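PDB 5K1S: oxidoreductase, zinc-binding dehydrogenase family from Myxococcus xanthus, which is a medium-chain, zinc-binding reductase involved in an alternative de novo route to isovaleryl coenzyme A. Local coordinates for residues A[179-185]-A[275-279]. Residues are numbered along the deposited sequence; the frame is centred on the assembly and turned at random.
Sequences GKVRAGE and GGRVV
In the parallel, Rossmann-type sheet of this medium-chain reductase, R277 on strand 276-280 reaches past the intervening strand 253-258 to G179 and E185, in the loop that carries the chain from helix 165-178 into strand 186-190. Its chain runs extended from CG to NE, long enough to set the guanidinium among the loop's oxygens. The edge carrying NE and NH2 grips a single acceptor: R277 NE meets G179 O at 2.8 Å, in the carbonyl plane and with an N-H...O angle of 160°, and R277 NH2 reaches the same oxygen less directly. The end carrying NH1 and NH2 meets E185 in a salt bridge, with R277 NH2 2.9 Å from E185 OE1 and R277 NH1 3.1 Å from E185 OE2. The carboxylate and guanidinium planes are 36° apart, so the two-pronged pairing is twisted rather than coplanar. E185 suits its place because its OE1 also accepts the backbone N-H of R182 (N to OE1 2.9 Å), from above the carboxylate plane, across the type II turn of R182 to E185. Two residues along the strand, V279 CG2 packs on G179 CA, at 3.7 Å. A leucine in place of R277 would probably leave the E185 carboxylate without its countercharge and G179 O without both donors. One planar cation thus serves a carboxylate and a carbonyl together, joining the loop ahead of strand 186-190 to strand 276-280.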
ATOM      1  N   GLY A 179       9.948   2.141  -1.648  1.00 57.99           N
ATOM      2  CA  GLY A 179       9.845   3.110  -0.570  1.00 60.11           C
ATOM      3  C   GLY A 179      10.174   4.524  -1.010  1.00 62.16           C
ATOM      4  O   GLY A 179       9.556   5.486  -0.547  1.00 63.71           O
ATOM      5  N   LYS A 180      11.152   4.671  -1.905  1.00 70.74           N
ATOM      6  CA  LYS A 180      11.581   5.986  -2.383  1.00 72.65           C
ATOM      7  C   LYS A 180      11.996   6.878  -1.214  1.00 75.05           C
ATOM      8  O   LYS A 180      11.622   8.050  -1.128  1.00 76.70           O
ATOM      9  CB  LYS A 180      10.482   6.650  -3.216  1.00 72.64           C
ATOM     10  CG  LYS A 180      10.008   5.820  -4.396  1.00 70.57           C
ATOM     11  CD  LYS A 180       8.837   6.483  -5.096  1.00 70.78           C
ATOM     12  CE  LYS A 180       8.189   5.552  -6.105  1.00 68.91           C
ATOM     13  NZ  LYS A 180       6.971   6.154  -6.716  1.00 69.25           N
ATOM     14  N   VAL A 181      12.782   6.305  -0.300  1.00 64.37           N
ATOM     15  CA  VAL A 181      13.235   7.049   0.867  1.00 66.75           C
ATOM     16  C   VAL A 181      14.105   8.211   0.419  1.00 68.65           C
ATOM     17  O   VAL A 181      15.038   8.043  -0.379  1.00 68.30           O
ATOM     18  CB  VAL A 181      13.991   6.122   1.830  1.00 66.61           C
ATOM     19  CG1 VAL A 181      14.493   6.900   3.042  1.00 69.25           C
ATOM     20  CG2 VAL A 181      13.098   4.972   2.269  1.00 64.65           C
ATOM     21  N   ARG A 182      13.806   9.399   0.935  1.00 99.85           N
ATOM     22  CA  ARG A 182      14.540  10.610   0.605  1.00101.77           C
ATOM     23  C   ARG A 182      15.335  11.085   1.812  1.00103.90           C
ATOM     24  O   ARG A 182      14.942  10.868   2.963  1.00104.25           O
ATOM     25  CB  ARG A 182      13.588  11.716   0.138  1.00102.38           C
ATOM     26  CG  ARG A 182      12.652  11.295  -0.985  1.00100.41           C
ATOM     27  CD  ARG A 182      13.418  10.708  -2.162  1.00 99.24           C
ATOM     28  NE  ARG A 182      12.538  10.287  -3.246  1.00 97.42           N
ATOM     29  CZ  ARG A 182      12.927   9.541  -4.275  1.00 95.89           C
ATOM     30  NH1 ARG A 182      14.185   9.126  -4.364  1.00 95.89           N
ATOM     31  NH2 ARG A 182      12.056   9.204  -5.216  1.00 94.43           N
ATOM     32  N   ALA A 183      16.465  11.732   1.536  1.00 83.01           N
ATOM     33  CA  ALA A 183      17.314  12.243   2.602  1.00 85.05           C
ATOM     34  C   ALA A 183      16.537  13.226   3.467  1.00 86.43           C
ATOM     35  O   ALA A 183      15.868  14.129   2.957  1.00 86.83           O
ATOM     36  CB  ALA A 183      18.552  12.917   2.012  1.00 86.35           C
ATOM     37  N   GLY A 184      16.627  13.044   4.783  1.00 72.69           N
ATOM     38  CA  GLY A 184      15.936  13.877   5.743  1.00 73.80           C
ATOM     39  C   GLY A 184      14.746  13.210   6.398  1.00 72.56           C
ATOM     40  O   GLY A 184      14.333  13.637   7.484  1.00 73.24           O
ATOM     41  N   GLU A 185      14.184  12.178   5.775  1.00 81.36           N
ATOM     42  CA  GLU A 185      13.048  11.476   6.347  1.00 80.14           C
ATOM     43  C   GLU A 185      13.497  10.562   7.484  1.00 80.14           C
ATOM     44  O   GLU A 185      14.659  10.158   7.573  1.00 80.55           O
ATOM     45  CB  GLU A 185      12.326  10.655   5.278  1.00 78.03           C
ATOM     46  CG  GLU A 185      11.504  11.484   4.305  1.00 77.74           C
ATOM     47  CD  GLU A 185      10.873  10.641   3.212  1.00 75.52           C
ATOM     48  OE1 GLU A 185      11.512   9.665   2.769  1.00 74.31           O
ATOM     49  OE2 GLU A 185       9.735  10.952   2.800  1.00 74.85           O
ATOM     50  N   GLY A 275       0.302  11.106   6.489  1.00 68.93           N
ATOM     51  CA  GLY A 275       0.798  10.912   5.142  1.00 68.53           C
ATOM     52  C   GLY A 275       1.945   9.937   5.022  1.00 68.94           C
ATOM     53  O   GLY A 275       2.508   9.795   3.932  1.00 68.93           O
ATOM     54  N   GLY A 276       2.314   9.261   6.107  1.00 60.56           N
ATOM     55  CA  GLY A 276       3.396   8.303   6.044  1.00 60.81           C
ATOM     56  C   GLY A 276       3.035   7.083   5.221  1.00 57.36           C
ATOM     57  O   GLY A 276       1.870   6.806   4.933  1.00 54.60           O
ATOM     58  N   ARG A 277       4.068   6.334   4.837  1.00 65.66           N
ATOM     59  CA  ARG A 277       3.905   5.169   3.981  1.00 62.24           C
ATOM     60  C   ARG A 277       4.628   3.979   4.594  1.00 61.23           C
ATOM     61  O   ARG A 277       5.788   4.093   5.001  1.00 64.05           O
ATOM     62  CB  ARG A 277       4.433   5.449   2.568  1.00 62.98           C
ATOM     63  CG  ARG A 277       5.882   5.896   2.518  1.00 67.02           C
ATOM     64  CD  ARG A 277       6.221   6.518   1.176  1.00 67.38           C
ATOM     65  NE  ARG A 277       7.646   6.814   1.055  1.00 69.30           N
ATOM     66  CZ  ARG A 277       8.239   7.889   1.565  1.00 72.52           C
ATOM     67  NH1 ARG A 277       7.537   8.787   2.243  1.00 73.76           N
ATOM     68  NH2 ARG A 277       9.542   8.066   1.399  1.00 74.19           N
ATOM     69  N   VAL A 278       3.938   2.843   4.658  1.00 56.83           N
ATOM     70  CA  VAL A 278       4.482   1.604   5.202  1.00 55.45           C
ATOM     71  C   VAL A 278       4.785   0.676   4.036  1.00 52.52           C
ATOM     72  O   VAL A 278       3.889   0.342   3.251  1.00 49.84           O
ATOM     73  CB  VAL A 278       3.508   0.946   6.191  1.00 53.74           C
ATOM     74  CG1 VAL A 278       4.068  -0.380   6.699  1.00 52.47           C
ATOM     75  CG2 VAL A 278       3.218   1.885   7.348  1.00 56.38           C
ATOM     76  N   VAL A 279       6.038   0.252   3.926  1.00 55.56           N
ATOM     77  CA  VAL A 279       6.471  -0.656   2.872  1.00 52.76           C
ATOM     78  C   VAL A 279       6.561  -2.050   3.481  1.00 50.81           C
ATOM     79  O   VAL A 279       7.463  -2.334   4.277  1.00 52.58           O
ATOM     80  CB  VAL A 279       7.809  -0.221   2.262  1.00 54.83           C
ATOM     81  CG1 VAL A 279       8.131  -1.070   1.041  1.00 51.47           C
ATOM     82  CG2 VAL A 279       7.770   1.256   1.892  1.00 57.99           C
TER